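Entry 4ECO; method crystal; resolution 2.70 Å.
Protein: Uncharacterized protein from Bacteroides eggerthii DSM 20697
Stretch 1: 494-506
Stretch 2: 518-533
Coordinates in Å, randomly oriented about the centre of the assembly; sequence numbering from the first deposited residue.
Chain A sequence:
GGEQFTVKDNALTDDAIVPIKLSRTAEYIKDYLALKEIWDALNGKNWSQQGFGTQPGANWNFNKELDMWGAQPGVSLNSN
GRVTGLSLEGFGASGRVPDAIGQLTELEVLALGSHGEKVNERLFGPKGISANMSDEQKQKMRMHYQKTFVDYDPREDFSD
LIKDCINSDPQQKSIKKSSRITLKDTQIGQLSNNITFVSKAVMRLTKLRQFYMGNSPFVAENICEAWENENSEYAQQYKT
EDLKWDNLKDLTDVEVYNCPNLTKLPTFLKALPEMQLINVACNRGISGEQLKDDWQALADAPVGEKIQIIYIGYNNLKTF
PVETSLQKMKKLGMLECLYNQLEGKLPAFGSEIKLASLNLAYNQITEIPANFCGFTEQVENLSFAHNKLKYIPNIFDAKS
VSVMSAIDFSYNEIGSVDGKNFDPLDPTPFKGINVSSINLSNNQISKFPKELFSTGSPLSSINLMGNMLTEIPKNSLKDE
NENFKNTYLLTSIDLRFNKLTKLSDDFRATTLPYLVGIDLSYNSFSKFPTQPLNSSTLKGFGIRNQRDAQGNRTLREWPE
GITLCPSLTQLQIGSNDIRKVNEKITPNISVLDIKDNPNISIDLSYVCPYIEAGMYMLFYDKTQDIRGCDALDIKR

Stretch 1 494-506: DLRFNKLTKLSDD
Stretch 2 518-533: IDLSYNSFSKFPTQPL

How do the two stretches run against each other? They lie side by side in the same direction, Asp494 pairing with Asp519 as a parallel bridge (CA to CA 5.0 Å), Arg496 facing Ser521, Phe497 Tyr522 and Thr501 Phe525. Mostly loop, they stay in step through backbone hydrogen bonds: Leu495 N to Asp519 O (2.9 Å), Phe497 N to Ser521 O (3.2 Å), Asn498 N to Tyr522 O (3.2 Å) and Ser524 N to Leu500 O (2.8 Å). Phe497 (phi/psi 53/64) and Tyr522 (68/66) both have left-handed backbone conformations.

What does Asn523 do with its amide? With chi1 -90° (m) and chi2 -70°, it fills the gap between the backbones. ND2 donates to Leu495 O (2.9 Å) and to Leu520 O of its own stretch (3.0 Å), while OD1 accepts from Leu500 N (2.9 Å), so both ends of the amide are used. Asn498 has a similar rotamer, chi1 -87° and chi2 -86°, and its ND2 reaches Leu495 O at 3.2 Å.

Why do the charged and aromatic side chains lie as they do? Asp494 (t) holds Arg496 (chi1 to chi3 m, t, m) in a salt bridge, OD1 to NE 2.8 Å. Asp519 (t) likewise accepts from its own stretch, OD1 lying 2.9 Å from Ser521 N and 2.8 Å from Ser521 OG. Phe497 and Tyr522, both m with chi2 near -80° and -86°, form an offset stack, centroids 4.4 Å apart and planes at 12°.

What closes the apolar side? Leu503 (m, t) points toward stretch 2, its CD1 3.8 Å from both Pro529 CB and Pro532 CG, its CG 3.9 Å from Phe525 CZ. Phe525 (m, chi2 -82°) lays one ring face against Leu500 O and Thr501 CA. Leu495 CD1 meets Leu520 CD2 at 3.7 Å.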

# COMPACT_ATOMS: atom_id res chain seq x y z
N ASP A 494 -22.60 -0.56 2.23
CA ASP A 494 -22.39 -2.00 2.17
C ASP A 494 -22.65 -2.59 3.52
O ASP A 494 -21.96 -2.26 4.49
CB ASP A 494 -20.98 -2.35 1.69
CG ASP A 494 -20.88 -3.69 0.99
OD1 ASP A 494 -21.73 -4.56 1.25
OD2 ASP A 494 -19.91 -3.88 0.22
N LEU A 495 -23.72 -3.38 3.62
CA LEU A 495 -24.15 -4.02 4.87
C LEU A 495 -24.26 -5.53 4.72
O LEU A 495 -24.90 -6.19 5.56
CB LEU A 495 -25.49 -3.42 5.34
CG LEU A 495 -25.42 -2.00 5.90
CD1 LEU A 495 -26.74 -1.31 5.80
CD2 LEU A 495 -24.85 -2.00 7.33
N ARG A 496 -23.59 -6.11 3.69
CA ARG A 496 -23.60 -7.55 3.48
C ARG A 496 -23.07 -8.29 4.70
O ARG A 496 -22.27 -7.74 5.47
CB ARG A 496 -22.74 -7.96 2.27
CG ARG A 496 -23.23 -7.57 0.88
CD ARG A 496 -22.11 -7.81 -0.12
NE ARG A 496 -20.93 -7.01 0.27
CZ ARG A 496 -19.67 -7.32 -0.02
NH1 ARG A 496 -19.39 -8.40 -0.73
NH2 ARG A 496 -18.69 -6.53 0.39
N PHE A 497 -23.49 -9.55 4.85
CA PHE A 497 -23.01 -10.45 5.90
C PHE A 497 -23.15 -9.85 7.26
O PHE A 497 -22.16 -9.62 7.96
CB PHE A 497 -21.55 -10.87 5.67
CG PHE A 497 -21.39 -11.59 4.37
CD1 PHE A 497 -21.73 -12.93 4.25
CD2 PHE A 497 -20.95 -10.92 3.24
CE1 PHE A 497 -21.63 -13.59 3.03
CE2 PHE A 497 -20.84 -11.57 2.01
CZ PHE A 497 -21.19 -12.91 1.92
N ASN A 498 -24.40 -9.62 7.64
CA ASN A 498 -24.80 -9.18 8.97
C ASN A 498 -26.00 -10.04 9.34
O ASN A 498 -26.23 -11.08 8.70
CB ASN A 498 -25.06 -7.67 9.02
CG ASN A 498 -23.84 -6.85 9.30
OD1 ASN A 498 -23.47 -6.64 10.44
ND2 ASN A 498 -23.19 -6.36 8.27
N LYS A 499 -26.75 -9.65 10.36
CA LYS A 499 -27.90 -10.42 10.77
C LYS A 499 -29.08 -9.46 10.87
O LYS A 499 -29.91 -9.59 11.78
CB LYS A 499 -27.58 -11.17 12.08
CG LYS A 499 -26.65 -12.36 11.89
CD LYS A 499 -26.11 -12.86 13.20
CE LYS A 499 -25.27 -14.11 13.03
NZ LYS A 499 -24.71 -14.58 14.34
N LEU A 500 -29.15 -8.49 9.91
CA LEU A 500 -30.14 -7.43 9.87
C LEU A 500 -31.54 -7.92 9.55
O LEU A 500 -31.74 -8.64 8.58
CB LEU A 500 -29.75 -6.36 8.83
CG LEU A 500 -28.54 -5.47 9.14
CD1 LEU A 500 -28.09 -4.73 7.90
CD2 LEU A 500 -28.86 -4.46 10.22
N THR A 501 -32.52 -7.47 10.35
CA THR A 501 -33.96 -7.76 10.19
C THR A 501 -34.74 -6.48 9.97
O THR A 501 -35.86 -6.54 9.44
CB THR A 501 -34.55 -8.50 11.40
OG1 THR A 501 -34.16 -7.81 12.58
CG2 THR A 501 -34.12 -9.96 11.47
N LYS A 502 -34.14 -5.33 10.35
CA LYS A 502 -34.80 -4.03 10.24
C LYS A 502 -33.88 -2.88 9.94
O LYS A 502 -32.75 -2.82 10.42
CB LYS A 502 -35.54 -3.69 11.55
CG LYS A 502 -37.06 -3.69 11.45
CD LYS A 502 -37.70 -3.78 12.85
CE LYS A 502 -37.55 -5.14 13.52
NZ LYS A 502 -38.13 -5.16 14.89
N LEU A 503 -34.44 -1.90 9.22
CA LEU A 503 -33.80 -0.63 8.98
C LEU A 503 -34.68 0.43 9.69
O LEU A 503 -35.24 0.12 10.75
CB LEU A 503 -33.56 -0.35 7.48
CG LEU A 503 -32.59 -1.29 6.72
CD1 LEU A 503 -32.32 -0.76 5.34
CD2 LEU A 503 -31.25 -1.49 7.44
N SER A 504 -34.76 1.67 9.17
CA SER A 504 -35.52 2.80 9.73
C SER A 504 -35.80 3.78 8.64
O SER A 504 -35.29 3.61 7.53
CB SER A 504 -34.76 3.47 10.87
OG SER A 504 -33.45 3.84 10.48
N ASP A 505 -36.56 4.85 8.94
CA ASP A 505 -36.89 5.87 7.94
C ASP A 505 -35.69 6.77 7.69
O ASP A 505 -35.77 7.70 6.88
CB ASP A 505 -38.11 6.67 8.36
CG ASP A 505 -39.39 5.88 8.21
OD1 ASP A 505 -39.31 4.62 8.04
OD2 ASP A 505 -40.48 6.50 8.29
N ASP A 506 -34.56 6.44 8.34
CA ASP A 506 -33.26 7.07 8.15
C ASP A 506 -32.76 6.83 6.74
O ASP A 506 -31.82 7.49 6.32
CB ASP A 506 -32.22 6.51 9.15
CG ASP A 506 -32.28 6.99 10.58
OD1 ASP A 506 -33.22 7.77 10.92
OD2 ASP A 506 -31.40 6.60 11.38
N ILE A 518 -26.89 0.37 -2.32
CA ILE A 518 -27.04 -0.27 -1.03
C ILE A 518 -27.05 -1.80 -1.24
O ILE A 518 -27.75 -2.32 -2.12
CB ILE A 518 -28.27 0.25 -0.24
CG1 ILE A 518 -28.30 -0.33 1.20
CG2 ILE A 518 -29.59 0.08 -1.00
CD1 ILE A 518 -29.06 0.52 2.21
N ASP A 519 -26.20 -2.51 -0.46
CA ASP A 519 -26.17 -3.95 -0.55
C ASP A 519 -26.46 -4.57 0.81
O ASP A 519 -25.69 -4.44 1.73
CB ASP A 519 -24.86 -4.47 -1.12
CG ASP A 519 -24.97 -5.85 -1.75
OD1 ASP A 519 -25.84 -6.64 -1.31
OD2 ASP A 519 -24.18 -6.15 -2.68
N LEU A 520 -27.62 -5.18 0.92
CA LEU A 520 -28.10 -5.85 2.12
C LEU A 520 -28.07 -7.38 1.94
O LEU A 520 -28.73 -8.11 2.68
CB LEU A 520 -29.55 -5.38 2.44
CG LEU A 520 -29.79 -3.87 2.58
CD1 LEU A 520 -31.24 -3.56 2.51
CD2 LEU A 520 -29.16 -3.31 3.84
N SER A 521 -27.30 -7.86 0.94
CA SER A 521 -27.20 -9.28 0.67
C SER A 521 -26.59 -10.00 1.86
O SER A 521 -25.67 -9.46 2.51
CB SER A 521 -26.39 -9.55 -0.58
OG SER A 521 -27.09 -9.13 -1.73
N TYR A 522 -27.14 -11.21 2.17
CA TYR A 522 -26.70 -12.07 3.28
C TYR A 522 -27.04 -11.43 4.61
O TYR A 522 -26.16 -11.05 5.39
CB TYR A 522 -25.20 -12.39 3.19
CG TYR A 522 -24.87 -13.18 1.96
CD1 TYR A 522 -24.98 -14.56 1.96
CD2 TYR A 522 -24.47 -12.55 0.78
CE1 TYR A 522 -24.66 -15.31 0.83
CE2 TYR A 522 -24.16 -13.29 -0.36
CZ TYR A 522 -24.28 -14.68 -0.34
OH TYR A 522 -23.99 -15.48 -1.42
N ASN A 523 -28.33 -11.32 4.85
CA ASN A 523 -28.89 -10.75 6.06
C ASN A 523 -30.14 -11.56 6.46
O ASN A 523 -30.30 -12.69 6.01
CB ASN A 523 -29.15 -9.25 5.88
CG ASN A 523 -27.95 -8.43 6.27
OD1 ASN A 523 -27.60 -8.33 7.45
ND2 ASN A 523 -27.28 -7.83 5.30
N SER A 524 -30.98 -11.03 7.35
CA SER A 524 -32.08 -11.83 7.87
C SER A 524 -33.44 -11.17 7.71
O SER A 524 -34.35 -11.49 8.47
CB SER A 524 -31.82 -12.12 9.34
OG SER A 524 -30.54 -12.72 9.48
N PHE A 525 -33.61 -10.33 6.70
CA PHE A 525 -34.90 -9.68 6.43
C PHE A 525 -35.95 -10.69 6.04
O PHE A 525 -35.70 -11.52 5.15
CB PHE A 525 -34.77 -8.63 5.31
CG PHE A 525 -33.98 -7.41 5.71
CD1 PHE A 525 -34.57 -6.37 6.43
CD2 PHE A 525 -32.62 -7.31 5.39
CE1 PHE A 525 -33.82 -5.26 6.83
CE2 PHE A 525 -31.87 -6.21 5.80
CZ PHE A 525 -32.48 -5.19 6.51
N SER A 526 -37.12 -10.60 6.68
CA SER A 526 -38.32 -11.38 6.34
C SER A 526 -39.38 -10.42 5.76
O SER A 526 -40.19 -10.83 4.91
CB SER A 526 -38.84 -12.14 7.55
OG SER A 526 -38.83 -11.28 8.66
N LYS A 527 -39.30 -9.14 6.20
CA LYS A 527 -40.07 -7.98 5.75
C LYS A 527 -39.15 -7.09 4.96
O LYS A 527 -38.12 -6.66 5.49
CB LYS A 527 -40.70 -7.21 6.94
CG LYS A 527 -41.69 -6.11 6.50
CD LYS A 527 -41.74 -4.91 7.43
CE LYS A 527 -42.67 -5.07 8.64
NZ LYS A 527 -44.12 -4.98 8.27
N PHE A 528 -39.50 -6.81 3.70
CA PHE A 528 -38.66 -6.04 2.80
C PHE A 528 -38.34 -4.61 3.33
O PHE A 528 -39.25 -3.81 3.56
CB PHE A 528 -39.28 -5.93 1.40
CG PHE A 528 -38.23 -5.70 0.33
CD1 PHE A 528 -37.68 -4.43 0.14
CD2 PHE A 528 -37.75 -6.75 -0.44
CE1 PHE A 528 -36.67 -4.24 -0.80
CE2 PHE A 528 -36.75 -6.55 -1.37
CZ PHE A 528 -36.23 -5.29 -1.56
N PRO A 529 -37.03 -4.26 3.45
CA PRO A 529 -36.67 -2.89 3.86
C PRO A 529 -36.86 -1.95 2.66
O PRO A 529 -35.96 -1.77 1.83
CB PRO A 529 -35.21 -3.02 4.30
CG PRO A 529 -34.67 -4.16 3.52
CD PRO A 529 -35.82 -5.08 3.19
N THR A 530 -38.07 -1.41 2.53
CA THR A 530 -38.42 -0.57 1.40
C THR A 530 -37.85 0.86 1.54
O THR A 530 -37.79 1.57 0.54
CB THR A 530 -39.95 -0.53 1.24
OG1 THR A 530 -40.56 -0.10 2.46
CG2 THR A 530 -40.55 -1.88 0.83
N GLN A 531 -37.46 1.29 2.76
CA GLN A 531 -37.01 2.66 3.06
C GLN A 531 -35.92 3.16 2.07
O GLN A 531 -36.11 4.26 1.56
CB GLN A 531 -36.50 2.81 4.51
CG GLN A 531 -37.49 2.40 5.58
CD GLN A 531 -37.33 0.98 6.04
OE1 GLN A 531 -37.04 0.06 5.27
NE2 GLN A 531 -37.55 0.74 7.33
N PRO A 532 -34.84 2.40 1.74
CA PRO A 532 -33.83 2.94 0.80
C PRO A 532 -34.37 3.12 -0.64
O PRO A 532 -33.69 3.77 -1.45
CB PRO A 532 -32.70 1.90 0.83
CG PRO A 532 -32.91 1.11 2.08
CD PRO A 532 -34.40 1.08 2.25
N LEU A 533 -35.57 2.61 -0.95
CA LEU A 533 -36.18 2.73 -2.29
C LEU A 533 -36.82 4.10 -2.52
O LEU A 533 -37.20 4.40 -3.65
CB LEU A 533 -37.21 1.61 -2.54
CG LEU A 533 -36.71 0.19 -2.33
CD1 LEU A 533 -37.83 -0.81 -2.50
CD2 LEU A 533 -35.52 -0.10 -3.23